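Local coordinates for protein ten1 (Schizosaccharomyces pombe, PDB 3KF6) that is required for telomere maintenance, pairing with Stn1 in an Rpa2-Rpa3-like complex at telomeres, and probably binds single-stranded telomeric DNA, at residues Q14-K19 against R73-V78; R25-V30 against P92-M97; C29-K34 against R39-S44; N35-L40 against S46-V51. All blocks are in the same frame, centred on the assembly; numbering follows the deposited sequence.

In the fold
The four contacts belong to one OB-fold barrel. Contacts 3 and 4 are successive hairpin pairings that share strand 37-42, with centres about 8 Å apart. Contact 2 begins on the same strand 23-34 as contact 3 and sets the C-terminal helix against it, on the side where Stn1 binds. Contact 1, its centre about 17 Å from that of contact 2, joins a loop to the turn between the last two strands. Phe26 of contact 2 ties it to contacts 1 and 4 from the barrel interior: its CE1 lies 4.0 Å from Ile15 CD1 of contact 1, and its CZ 4.0 Å from Cys49 SG of contact 4. Contacts 1 and 4 also meet through the salt bridge Arg73 NH2-Asp50 OD2 (2.8 Å).

Contact 1 of 4, residues Q14-K19 against R73-V78; sequences QINDCK and RQDGIV
The type II beta turn from Gln74 to Ile77, which closes the hairpin of strands 65-74 and 77-85, receives the side chain of Asn16 at its two central residues, Asp75 and Gly76. Asn16 OD1 lies 2.9 Å from Gly76 N and accepts a weak hydrogen bond from it, bent to 129° at the hydrogen. The same oxygen is 3.4 Å from Asp75 CA, so it rests against the peptide unit linking the two turn residues. With CG anti to its carbonyl carbon (chi1 -65°), Asn16 swings its amide to the turn although its CB is not aimed there. The Asp75 side chain crosses it at a slant: Asp75 CB is 3.5 Å from Asn16 OD1, and the carboxylate and amide planes stand almost perpendicular, at 87°. The Asp75 carboxylate has its charged partner in Lys72.

Within this hairpin of the OB fold, Ile77 N donates to Gln74 O across the turn at 3.0 Å, while Gly76 takes the positive phi that favours glycine in the third position of a type II turn. Arg73 and Gln74 both face Ile77, forming a classic beta bulge that runs into the turn, since Gln74 and Ile77 are also its end residues. Deeper in, the contact becomes apolar. Ile15 and Val78 point their CB atoms at each other's segments, and Ile15 CG2 meets Val78 CG2 at 4.2 Å. Both side chains also pack on Phe26 and Val47 in the buried interior.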
loop_
_atom_site.group_PDB
_atom_site.type_symbol
_atom_site.label_atom_id
_atom_site.label_comp_id
_atom_site.label_asym_id
_atom_site.label_seq_id
_atom_site.Cartn_x
_atom_site.Cartn_y
_atom_site.Cartn_z
ATOM N N GLN B 14 11.114 -13.351 -7.311
ATOM C CA GLN B 14 9.867 -13.629 -8.027
ATOM C C GLN B 14 9.635 -12.671 -9.188
ATOM O O GLN B 14 8.678 -12.818 -9.944
ATOM C CB GLN B 14 8.664 -13.540 -7.079
ATOM C CG GLN B 14 8.710 -14.482 -5.894
ATOM C CD GLN B 14 7.565 -14.234 -4.931
ATOM O OE1 GLN B 14 7.361 -13.106 -4.476
ATOM N NE2 GLN B 14 6.811 -15.284 -4.615
ATOM N N ILE B 15 10.506 -11.679 -9.332
ATOM C CA ILE B 15 10.342 -10.706 -10.401
ATOM C C ILE B 15 10.255 -11.345 -11.786
ATOM O O ILE B 15 9.442 -10.929 -12.609
ATOM C CB ILE B 15 11.482 -9.667 -10.380
ATOM C CG1 ILE B 15 11.374 -8.828 -9.104
ATOM C CG2 ILE B 15 11.400 -8.771 -11.606
ATOM C CD1 ILE B 15 12.516 -7.848 -8.899
ATOM N N ASN B 16 11.081 -12.357 -12.033
ATOM C CA ASN B 16 11.082 -13.027 -13.328
ATOM C C ASN B 16 9.868 -13.928 -13.540
ATOM O O ASN B 16 9.714 -14.527 -14.604
ATOM C CB ASN B 16 12.371 -13.832 -13.512
ATOM C CG ASN B 16 13.601 -12.949 -13.563
ATOM O OD1 ASN B 16 13.579 -11.873 -14.159
ATOM N ND2 ASN B 16 14.687 -13.405 -12.946
ATOM N N ASP B 17 9.013 -14.027 -12.526
ATOM C CA ASP B 17 7.800 -14.830 -12.632
ATOM C C ASP B 17 6.647 -13.925 -13.050
ATOM O O ASP B 17 5.553 -14.400 -13.354
ATOM C CB ASP B 17 7.442 -15.482 -11.292
ATOM C CG ASP B 17 8.458 -16.509 -10.848
ATOM O OD1 ASP B 17 8.882 -17.319 -11.691
ATOM O OD2 ASP B 17 8.822 -16.515 -9.651
ATOM N N CYS B 18 6.894 -12.619 -13.062
ATOM C CA CYS B 18 5.860 -11.651 -13.417
ATOM C C CYS B 18 5.955 -11.139 -14.850
ATOM O O CYS B 18 6.989 -11.269 -15.504
ATOM C CB CYS B 18 5.893 -10.482 -12.429
ATOM S SG CYS B 18 5.740 -11.016 -10.700
ATOM N N LYS B 19 4.860 -10.553 -15.325
ATOM C CA LYS B 19 4.767 -10.033 -16.688
ATOM C C LYS B 19 5.319 -8.622 -16.845
ATOM O O LYS B 19 5.210 -7.795 -15.938
ATOM C CB LYS B 19 3.306 -10.041 -17.137
ATOM C CG LYS B 19 2.609 -11.379 -16.962
ATOM C CD LYS B 19 1.127 -11.268 -17.272
ATOM C CE LYS B 19 0.424 -12.592 -17.052
ATOM N NZ LYS B 19 1.001 -13.667 -17.911
ATOM N N ARG B 73 10.356 -4.085 -16.828
ATOM C CA ARG B 73 10.645 -3.741 -18.221
ATOM C C ARG B 73 10.795 -5.031 -19.023
ATOM O O ARG B 73 10.245 -5.174 -20.115
ATOM C CB ARG B 73 11.936 -2.923 -18.301
ATOM C CG ARG B 73 12.368 -2.575 -19.714
ATOM C CD ARG B 73 13.794 -2.043 -19.748
ATOM N NE ARG B 73 13.950 -0.789 -19.016
ATOM C CZ ARG B 73 15.097 -0.123 -18.920
ATOM N NH1 ARG B 73 16.189 -0.595 -19.510
ATOM N NH2 ARG B 73 15.154 1.014 -18.241
ATOM N N GLN B 74 11.556 -5.960 -18.457
ATOM C CA GLN B 74 11.807 -7.275 -19.034
ATOM C C GLN B 74 12.486 -8.064 -17.919
ATOM O O GLN B 74 12.764 -7.508 -16.855
ATOM C CB GLN B 74 12.715 -7.177 -20.270
ATOM C CG GLN B 74 14.049 -6.504 -20.024
ATOM C CD GLN B 74 14.927 -6.466 -21.258
ATOM O OE1 GLN B 74 15.413 -7.498 -21.718
ATOM N NE2 GLN B 74 15.131 -5.271 -21.802
ATOM N N ASP B 75 12.749 -9.347 -18.135
ATOM C CA ASP B 75 13.382 -10.135 -17.086
ATOM C C ASP B 75 14.629 -9.452 -16.534
ATOM O O ASP B 75 15.474 -8.966 -17.288
ATOM C CB ASP B 75 13.745 -11.533 -17.592
ATOM C CG ASP B 75 12.524 -12.384 -17.884
ATOM O OD1 ASP B 75 11.576 -12.370 -17.068
ATOM O OD2 ASP B 75 12.515 -13.078 -18.922
ATOM N N GLY B 76 14.717 -9.400 -15.208
ATOM C CA GLY B 76 15.863 -8.801 -14.544
ATOM C C GLY B 76 15.987 -7.286 -14.537
ATOM O O GLY B 76 16.970 -6.760 -14.015
ATOM N N ILE B 77 15.011 -6.576 -15.096
ATOM C CA ILE B 77 15.089 -5.117 -15.128
ATOM C C ILE B 77 13.770 -4.457 -14.736
ATOM O O ILE B 77 12.706 -4.793 -15.257
ATOM C CB ILE B 77 15.522 -4.622 -16.532
ATOM C CG1 ILE B 77 15.918 -3.142 -16.485
ATOM C CG2 ILE B 77 14.407 -4.842 -17.518
ATOM C CD1 ILE B 77 14.768 -2.175 -16.366
ATOM N N VAL B 78 13.858 -3.505 -13.814
ATOM C CA VAL B 78 12.692 -2.788 -13.320
ATOM C C VAL B 78 12.860 -1.276 -13.446
ATOM O O VAL B 78 13.894 -0.725 -13.063
ATOM C CB VAL B 78 12.434 -3.111 -11.825
ATOM C CG1 VAL B 78 11.360 -2.185 -11.272
ATOM C CG2 VAL B 78 12.025 -4.572 -11.659
#

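Contact 2 of 4, residues R25-V30 against P92-M97; sequences RFLGCV and PRYRQM
The C-terminal helix 91-103 packs against strand 23-34 of the OB-fold barrel, and Leu27 and Tyr94 bring the two elements together. Leu27 CD2 sits over one face of the Tyr94 ring in a CH-pi contact, 4.0 Å from the centroid and displaced toward the rim on the CD1-CE1 side. With CG anti to the backbone nitrogen (chi1 168°), Tyr94 stretches from the helix to the strand, and the two side chains run past each other in opposite directions. Leu27 CB lies 3.7 Å from Tyr94 OH.

The phenol oxygen reaches the strand's polar groups through two waters. Water 1 lies 2.9 Å from Tyr94 OH and accepts from Arg25 NE at 2.8 Å, at the edge of the guanidinium and in its plane. Water 2, in the plane of the tyrosine ring, is 2.8 Å from Tyr94 OH and accepts from the main-chain Leu27 N at 2.9 Å. A phenylalanine here would probably keep the leucine contact but leave both waters without their link to the helix. Stn1 closes in from the other chain: Arg25 forms a salt bridge with Glu132 of Stn1, and Tyr94 packs on Trp136 of Stn1. The buried hydroxyl is thus linked to the strand by two bridging waters, while the ring gives Leu27 an apolar face, and the residue also packs on Stn1.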
loop_
_atom_site.group_PDB
_atom_site.type_symbol
_atom_site.label_atom_id
_atom_site.label_comp_id
_atom_site.label_asym_id
_atom_site.label_seq_id
_atom_site.Cartn_x
_atom_site.Cartn_y
_atom_site.Cartn_z
ATOM N N ARG B 25 6.181 -4.228 -6.150
ATOM C CA ARG B 25 6.765 -3.611 -4.965
ATOM C C ARG B 25 7.640 -4.663 -4.296
ATOM O O ARG B 25 7.196 -5.788 -4.053
ATOM C CB ARG B 25 5.705 -3.117 -3.974
ATOM C CG ARG B 25 6.370 -2.659 -2.680
ATOM C CD ARG B 25 5.403 -2.196 -1.618
ATOM N NE ARG B 25 6.074 -2.119 -0.321
ATOM C CZ ARG B 25 5.551 -1.542 0.757
ATOM N NH1 ARG B 25 4.345 -0.983 0.697
ATOM N NH2 ARG B 25 6.233 -1.529 1.895
ATOM N N PHE B 26 8.890 -4.304 -4.008
ATOM C CA PHE B 26 9.806 -5.237 -3.371
ATOM C C PHE B 26 10.896 -4.523 -2.585
ATOM O O PHE B 26 11.136 -3.325 -2.769
ATOM C CB PHE B 26 10.449 -6.160 -4.418
ATOM C CG PHE B 26 11.121 -5.430 -5.544
ATOM C CD1 PHE B 26 10.405 -5.055 -6.672
ATOM C CD2 PHE B 26 12.473 -5.105 -5.468
ATOM C CE1 PHE B 26 11.025 -4.364 -7.717
ATOM C CE2 PHE B 26 13.101 -4.412 -6.505
ATOM C CZ PHE B 26 12.375 -4.042 -7.628
ATOM N N LEU B 27 11.547 -5.279 -1.710
ATOM C CA LEU B 27 12.623 -4.768 -0.873
ATOM C C LEU B 27 13.932 -5.359 -1.384
ATOM O O LEU B 27 13.994 -6.537 -1.739
ATOM C CB LEU B 27 12.371 -5.187 0.579
ATOM C CG LEU B 27 13.417 -4.852 1.638
ATOM C CD1 LEU B 27 13.549 -3.347 1.785
ATOM C CD2 LEU B 27 13.004 -5.483 2.962
ATOM N N GLY B 28 14.979 -4.544 -1.425
ATOM C CA GLY B 28 16.257 -5.033 -1.907
ATOM C C GLY B 28 17.430 -4.357 -1.230
ATOM O O GLY B 28 17.301 -3.251 -0.694
ATOM N N CYS B 29 18.578 -5.028 -1.264
ATOM C CA CYS B 29 19.798 -4.525 -0.650
ATOM C C CYS B 29 20.735 -3.962 -1.722
ATOM O O CYS B 29 21.027 -4.634 -2.715
ATOM C CB CYS B 29 20.477 -5.664 0.108
ATOM S SG CYS B 29 21.905 -5.160 1.053
ATOM N N VAL B 30 21.212 -2.737 -1.516
ATOM C CA VAL B 30 22.079 -2.100 -2.503
ATOM C C VAL B 30 23.420 -2.794 -2.705
ATOM O O VAL B 30 24.213 -2.929 -1.773
ATOM C CB VAL B 30 22.336 -0.616 -2.151
ATOM C CG1 VAL B 30 23.252 0.014 -3.191
ATOM C CG2 VAL B 30 21.019 0.140 -2.108
ATOM N N PRO B 92 13.148 -10.590 8.884
ATOM C CA PRO B 92 12.430 -11.853 9.082
ATOM C C PRO B 92 10.913 -11.689 9.145
ATOM O O PRO B 92 10.178 -12.491 8.566
ATOM C CB PRO B 92 13.017 -12.383 10.388
ATOM C CG PRO B 92 14.425 -11.850 10.354
ATOM C CD PRO B 92 14.201 -10.424 9.902
ATOM N N ARG B 93 10.446 -10.658 9.846
ATOM C CA ARG B 93 9.008 -10.429 9.964
ATOM C C ARG B 93 8.454 -9.930 8.636
ATOM O O ARG B 93 7.358 -10.314 8.222
ATOM C CB ARG B 93 8.712 -9.428 11.088
ATOM C CG ARG B 93 9.295 -9.845 12.438
ATOM C CD ARG B 93 8.261 -10.092 13.528
ATOM N NE ARG B 93 7.375 -11.218 13.251
ATOM C CZ ARG B 93 6.729 -11.914 14.189
ATOM N NH1 ARG B 93 6.870 -11.609 15.471
ATOM N NH2 ARG B 93 5.928 -12.909 13.843
ATOM N N TYR B 94 9.211 -9.072 7.959
ATOM C CA TYR B 94 8.770 -8.576 6.661
ATOM C C TYR B 94 8.590 -9.718 5.655
ATOM O O TYR B 94 7.563 -9.801 4.976
ATOM C CB TYR B 94 9.768 -7.552 6.110
ATOM C CG TYR B 94 9.544 -7.210 4.654
ATOM C CD1 TYR B 94 10.207 -7.909 3.647
ATOM C CD2 TYR B 94 8.636 -6.221 4.278
ATOM C CE1 TYR B 94 9.972 -7.638 2.307
ATOM C CE2 TYR B 94 8.394 -5.939 2.934
ATOM C CZ TYR B 94 9.068 -6.655 1.956
ATOM O OH TYR B 94 8.831 -6.391 0.627
ATOM N N ARG B 95 9.572 -10.612 5.550
ATOM C CA ARG B 95 9.419 -11.697 4.589
ATOM C C ARG B 95 8.291 -12.641 4.992
ATOM O O ARG B 95 7.599 -13.182 4.137
ATOM C CB ARG B 95 10.736 -12.460 4.392
ATOM C CG ARG B 95 11.314 -13.136 5.598
ATOM C CD ARG B 95 12.550 -13.920 5.169
ATOM N NE ARG B 95 13.046 -14.780 6.230
ATOM C CZ ARG B 95 14.145 -14.552 6.936
ATOM N NH1 ARG B 95 14.894 -13.481 6.701
ATOM N NH2 ARG B 95 14.493 -15.407 7.881
ATOM N N GLN B 96 8.096 -12.816 6.294
ATOM C CA GLN B 96 7.024 -13.673 6.788
ATOM C C GLN B 96 5.677 -13.133 6.306
ATOM O O GLN B 96 4.845 -13.882 5.801
ATOM C CB GLN B 96 7.048 -13.723 8.317
ATOM C CG GLN B 96 5.825 -14.395 8.959
ATOM C CD GLN B 96 5.900 -14.413 10.477
ATOM O OE1 GLN B 96 6.249 -13.416 11.101
ATOM N NE2 GLN B 96 5.557 -15.550 11.077
ATOM N N MET B 97 5.473 -11.825 6.436
ATOM C CA MET B 97 4.210 -11.228 6.015
ATOM C C MET B 97 4.021 -11.183 4.502
ATOM O O MET B 97 2.899 -11.305 4.020
ATOM C CB MET B 97 4.049 -9.822 6.602
ATOM C CG MET B 97 4.047 -9.781 8.126
ATOM S SD MET B 97 3.009 -11.050 8.909
ATOM C CE MET B 97 3.882 -11.256 10.473
HETATM O O HOH W 1 8.454 -3.600 0.075
HETATM O O HOH W 2 10.332 -7.870 -1.204
#

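Contact 3 of 4, residues C29-K34 against R39-S44; sequences CVQSYK and RLIDGS
Strands 29-34 and 39-42 run antiparallel at 142°, with Cys29 and Ile41 forming a hydrogen-bonded pair (Cys29 N to Ile41 O 2.8 Å, Ile41 N to Cys29 O 2.9 Å), Val30 facing Leu40 in a non-hydrogen-bonded pair, and the register slipping by one residue before Ser32 meets Arg39. At the slip, Arg39 serves two residues: its carbonyl oxygen accepts from Gln31 N at 2.9 Å, and its own N donates to Ser32 O at the same length.

The extra residue, Gln31, lies alongside Arg39, both side chains pointing the same way. Its CG meets the guanidinium at the edge and in its plane, while the amide is turned 71° from the guanidinium plane. A bend at chi2 (54°) carries the amide round, placing Gln31 OE1 3.3 Å from Ile41 CD1. Ser32 OG touches the start of the arginine, 3.3 Å from Arg39 CB. On the opposite, buried face of the sheet, Val30 CG2 packs on Leu40 CD2 at 3.8 Å.

Gln31 and Ser32 opposite Arg39 make a classic beta bulge, set here in the hairpin of strands 23-34 and 37-42, part of the strongly curved sheet that closes into the OB-fold barrel.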
loop_
_atom_site.group_PDB
_atom_site.type_symbol
_atom_site.label_atom_id
_atom_site.label_comp_id
_atom_site.label_asym_id
_atom_site.label_seq_id
_atom_site.Cartn_x
_atom_site.Cartn_y
_atom_site.Cartn_z
ATOM N N CYS B 29 18.578 -5.028 -1.264
ATOM C CA CYS B 29 19.798 -4.525 -0.650
ATOM C C CYS B 29 20.735 -3.962 -1.722
ATOM O O CYS B 29 21.027 -4.634 -2.715
ATOM C CB CYS B 29 20.477 -5.664 0.108
ATOM S SG CYS B 29 21.905 -5.160 1.053
ATOM N N VAL B 30 21.212 -2.737 -1.516
ATOM C CA VAL B 30 22.079 -2.100 -2.503
ATOM C C VAL B 30 23.420 -2.794 -2.705
ATOM O O VAL B 30 24.213 -2.929 -1.773
ATOM C CB VAL B 30 22.336 -0.616 -2.151
ATOM C CG1 VAL B 30 23.252 0.014 -3.191
ATOM C CG2 VAL B 30 21.019 0.140 -2.108
ATOM N N GLN B 31 23.664 -3.241 -3.931
ATOM C CA GLN B 31 24.923 -3.901 -4.259
ATOM C C GLN B 31 25.821 -2.910 -4.993
ATOM O O GLN B 31 27.040 -2.895 -4.797
ATOM C CB GLN B 31 24.675 -5.129 -5.139
ATOM C CG GLN B 31 25.946 -5.899 -5.496
ATOM C CD GLN B 31 26.751 -6.289 -4.270
ATOM O OE1 GLN B 31 26.217 -6.856 -3.314
ATOM N NE2 GLN B 31 28.047 -5.994 -4.295
ATOM N N SER B 32 25.210 -2.084 -5.839
ATOM C CA SER B 32 25.944 -1.082 -6.604
ATOM C C SER B 32 25.000 -0.046 -7.210
ATOM O O SER B 32 23.809 -0.302 -7.391
ATOM C CB SER B 32 26.757 -1.753 -7.714
ATOM O OG SER B 32 25.910 -2.417 -8.633
ATOM N N TYR B 33 25.544 1.124 -7.529
ATOM C CA TYR B 33 24.759 2.212 -8.098
ATOM C C TYR B 33 25.625 2.990 -9.086
ATOM O O TYR B 33 26.399 3.864 -8.689
ATOM C CB TYR B 33 24.270 3.114 -6.958
ATOM C CG TYR B 33 23.487 4.342 -7.366
ATOM C CD1 TYR B 33 22.456 4.264 -8.302
ATOM C CD2 TYR B 33 23.740 5.578 -6.767
ATOM C CE1 TYR B 33 21.695 5.387 -8.628
ATOM C CE2 TYR B 33 22.983 6.703 -7.084
ATOM C CZ TYR B 33 21.963 6.601 -8.015
ATOM O OH TYR B 33 21.207 7.711 -8.329
ATOM N N LYS B 34 25.495 2.666 -10.371
ATOM C CA LYS B 34 26.286 3.323 -11.412
ATOM C C LYS B 34 25.532 3.488 -12.732
ATOM O O LYS B 34 24.686 2.668 -13.083
ATOM C CB LYS B 34 27.558 2.517 -11.683
ATOM C CG LYS B 34 27.283 1.164 -12.333
ATOM C CD LYS B 34 28.564 0.422 -12.685
ATOM C CE LYS B 34 28.252 -0.884 -13.407
ATOM N NZ LYS B 34 29.485 -1.623 -13.802
ATOM N N ARG B 39 21.679 -1.752 -8.693
ATOM C CA ARG B 39 21.589 -3.203 -8.625
ATOM C C ARG B 39 21.219 -3.597 -7.202
ATOM O O ARG B 39 21.939 -3.278 -6.256
ATOM C CB ARG B 39 22.924 -3.840 -9.029
ATOM C CG ARG B 39 22.903 -5.365 -9.053
ATOM C CD ARG B 39 24.109 -5.923 -9.803
ATOM N NE ARG B 39 24.101 -7.383 -9.862
ATOM C CZ ARG B 39 24.475 -8.178 -8.864
ATOM N NH1 ARG B 39 24.895 -7.657 -7.721
ATOM N NH2 ARG B 39 24.429 -9.498 -9.012
ATOM N N LEU B 40 20.080 -4.270 -7.055
ATOM C CA LEU B 40 19.616 -4.705 -5.742
ATOM C C LEU B 40 19.635 -6.216 -5.637
ATOM O O LEU B 40 19.365 -6.922 -6.609
ATOM C CB LEU B 40 18.195 -4.216 -5.477
ATOM C CG LEU B 40 17.963 -2.715 -5.357
ATOM C CD1 LEU B 40 16.498 -2.471 -5.024
ATOM C CD2 LEU B 40 18.844 -2.136 -4.265
ATOM N N ILE B 41 19.946 -6.713 -4.447
ATOM C CA ILE B 41 19.989 -8.148 -4.234
ATOM C C ILE B 41 19.222 -8.536 -2.982
ATOM O O ILE B 41 18.940 -7.705 -2.119
ATOM C CB ILE B 41 21.439 -8.657 -4.068
ATOM C CG1 ILE B 41 22.065 -8.038 -2.816
ATOM C CG2 ILE B 41 22.265 -8.304 -5.302
ATOM C CD1 ILE B 41 23.462 -8.544 -2.510
ATOM N N ASP B 42 18.878 -9.812 -2.914
ATOM C CA ASP B 42 18.191 -10.381 -1.766
ATOM C C ASP B 42 18.613 -11.841 -1.799
ATOM O O ASP B 42 18.096 -12.629 -2.589
ATOM C CB ASP B 42 16.675 -10.244 -1.902
ATOM C CG ASP B 42 15.943 -10.673 -0.646
ATOM O OD1 ASP B 42 16.595 -10.758 0.418
ATOM O OD2 ASP B 42 14.722 -10.917 -0.716
ATOM N N GLY B 43 19.580 -12.185 -0.958
ATOM C CA GLY B 43 20.078 -13.546 -0.948
ATOM C C GLY B 43 20.848 -13.777 -2.236
ATOM O O GLY B 43 21.731 -12.991 -2.587
ATOM N N SER B 44 20.506 -14.843 -2.951
ATOM C CA SER B 44 21.175 -15.166 -4.203
ATOM C C SER B 44 20.507 -14.518 -5.416
ATOM O O SER B 44 20.980 -14.665 -6.543
ATOM C CB SER B 44 21.224 -16.685 -4.389
ATOM O OG SER B 44 19.927 -17.246 -4.301
#

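Contact 4 of 4, residues N35-L40 against S46-V51; sequences NGILRL and SVTCDV
Main-chain hydrogen bonds join Leu38 with Cys49 and Leu40 with Val47, each pair bonded in both directions, as strands 37-40 and 46-50 run antiparallel at 154°. The Leu38-Cys49 bonds are both 2.7 Å between N and O. One more bond, from Val51 N to Gly36 O at 3.1 Å, extends the pairing past the strand ends.

Van der Waals contacts lie on both faces. On the buried one, Leu40 CD1 meets Cys49 SG at 4.1 Å. Just past the strand end, Val51 CG1 touches Leu38 CD1, also at 4.1 Å, the two side chains crossing at an angle. Val51 CG2 rests on the Gly36 carbonyl, 3.7 Å from its oxygen. An alanine in place of Val51 would probably open a gap beside Leu38 and leave the Gly36 carbonyl less covered. On the other face, Ile37 CG2 and Thr48 CG2 are pressed together at 3.3 Å, tighter than usual van der Waals contact; both methyls are anti to their backbone nitrogens.

Among the polar side chains, Arg39 lays one guanidinium face over Ser46 CB, which is 3.7 Å above its plane and toward the rim of the group, while the Asp50 carboxylate is held in a salt bridge with Arg73.

The hairpin lies between two further strands: 37-42 pairs antiparallel with 23-34, and 45-50 runs parallel to 77-85, where Val51 packs on Val80 and Ile83.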
loop_
_atom_site.group_PDB
_atom_site.type_symbol
_atom_site.label_atom_id
_atom_site.label_comp_id
_atom_site.label_asym_id
_atom_site.label_seq_id
_atom_site.Cartn_x
_atom_site.Cartn_y
_atom_site.Cartn_z
ATOM N N ASN B 35 25.861 4.551 -13.463
ATOM C CA ASN B 35 25.252 4.828 -14.762
ATOM C C ASN B 35 23.730 4.751 -14.781
ATOM O O ASN B 35 23.146 4.183 -15.705
ATOM C CB ASN B 35 25.817 3.868 -15.813
ATOM C CG ASN B 35 27.259 4.178 -16.170
ATOM O OD1 ASN B 35 27.964 3.344 -16.745
ATOM N ND2 ASN B 35 27.700 5.389 -15.847
ATOM N N GLY B 36 23.095 5.329 -13.766
ATOM C CA GLY B 36 21.647 5.320 -13.698
ATOM C C GLY B 36 21.060 3.956 -13.392
ATOM O O GLY B 36 19.844 3.774 -13.436
ATOM N N ILE B 37 21.924 2.996 -13.078
ATOM C CA ILE B 37 21.474 1.646 -12.772
ATOM C C ILE B 37 21.783 1.251 -11.335
ATOM O O ILE B 37 22.932 1.266 -10.903
ATOM C CB ILE B 37 22.116 0.616 -13.731
ATOM C CG1 ILE B 37 21.526 0.779 -15.137
ATOM C CG2 ILE B 37 21.896 -0.800 -13.218
ATOM C CD1 ILE B 37 20.013 0.657 -15.193
ATOM N N LEU B 38 20.733 0.895 -10.606
ATOM C CA LEU B 38 20.854 0.477 -9.222
ATOM C C LEU B 38 20.679 -1.038 -9.200
ATOM O O LEU B 38 19.658 -1.555 -9.650
ATOM C CB LEU B 38 19.751 1.140 -8.393
ATOM C CG LEU B 38 19.889 1.262 -6.876
ATOM C CD1 LEU B 38 18.526 1.644 -6.312
ATOM C CD2 LEU B 38 20.377 -0.042 -6.266
ATOM N N ARG B 39 21.679 -1.752 -8.693
ATOM C CA ARG B 39 21.589 -3.203 -8.625
ATOM C C ARG B 39 21.219 -3.597 -7.202
ATOM O O ARG B 39 21.939 -3.278 -6.256
ATOM C CB ARG B 39 22.924 -3.840 -9.029
ATOM C CG ARG B 39 22.903 -5.365 -9.053
ATOM C CD ARG B 39 24.109 -5.923 -9.803
ATOM N NE ARG B 39 24.101 -7.383 -9.862
ATOM C CZ ARG B 39 24.475 -8.178 -8.864
ATOM N NH1 ARG B 39 24.895 -7.657 -7.721
ATOM N NH2 ARG B 39 24.429 -9.498 -9.012
ATOM N N LEU B 40 20.080 -4.270 -7.055
ATOM C CA LEU B 40 19.616 -4.705 -5.742
ATOM C C LEU B 40 19.635 -6.216 -5.637
ATOM O O LEU B 40 19.365 -6.922 -6.609
ATOM C CB LEU B 40 18.195 -4.216 -5.477
ATOM C CG LEU B 40 17.963 -2.715 -5.357
ATOM C CD1 LEU B 40 16.498 -2.471 -5.024
ATOM C CD2 LEU B 40 18.844 -2.136 -4.265
ATOM N N SER B 46 18.885 -11.159 -7.641
ATOM C CA SER B 46 19.220 -9.775 -7.920
ATOM C C SER B 46 18.339 -9.205 -9.019
ATOM O O SER B 46 17.677 -9.938 -9.758
ATOM C CB SER B 46 20.690 -9.657 -8.329
ATOM O OG SER B 46 20.941 -10.377 -9.519
ATOM N N VAL B 47 18.325 -7.883 -9.109
ATOM C CA VAL B 47 17.542 -7.202 -10.124
ATOM C C VAL B 47 18.189 -5.866 -10.436
ATOM O O VAL B 47 18.757 -5.215 -9.555
ATOM C CB VAL B 47 16.077 -6.966 -9.661
ATOM C CG1 VAL B 47 16.053 -6.112 -8.416
ATOM C CG2 VAL B 47 15.275 -6.301 -10.770
ATOM N N THR B 48 18.121 -5.475 -11.701
ATOM C CA THR B 48 18.675 -4.209 -12.143
ATOM C C THR B 48 17.538 -3.194 -12.163
ATOM O O THR B 48 16.523 -3.396 -12.830
ATOM C CB THR B 48 19.292 -4.342 -13.547
ATOM O OG1 THR B 48 20.490 -5.120 -13.461
ATOM C CG2 THR B 48 19.609 -2.972 -14.131
ATOM N N CYS B 49 17.713 -2.111 -11.416
ATOM C CA CYS B 49 16.699 -1.073 -11.325
ATOM C C CYS B 49 17.151 0.231 -11.965
ATOM O O CYS B 49 18.197 0.773 -11.616
ATOM C CB CYS B 49 16.341 -0.821 -9.860
ATOM S SG CYS B 49 15.682 -2.277 -8.997
ATOM N N ASP B 50 16.349 0.725 -12.901
ATOM C CA ASP B 50 16.645 1.974 -13.593
ATOM C C ASP B 50 16.076 3.122 -12.769
ATOM O O ASP B 50 14.863 3.261 -12.646
ATOM C CB ASP B 50 16.000 1.969 -14.979
ATOM C CG ASP B 50 16.317 3.224 -15.779
ATOM O OD1 ASP B 50 16.340 4.327 -15.190
ATOM O OD2 ASP B 50 16.525 3.107 -17.005
ATOM N N VAL B 51 16.954 3.946 -12.207
ATOM C CA VAL B 51 16.520 5.070 -11.384
ATOM C C VAL B 51 16.886 6.408 -12.009
ATOM O O VAL B 51 16.887 7.437 -11.331
ATOM C CB VAL B 51 17.149 5.002 -9.974
ATOM C CG1 VAL B 51 16.623 3.783 -9.227
ATOM C CG2 VAL B 51 18.672 4.938 -10.087
#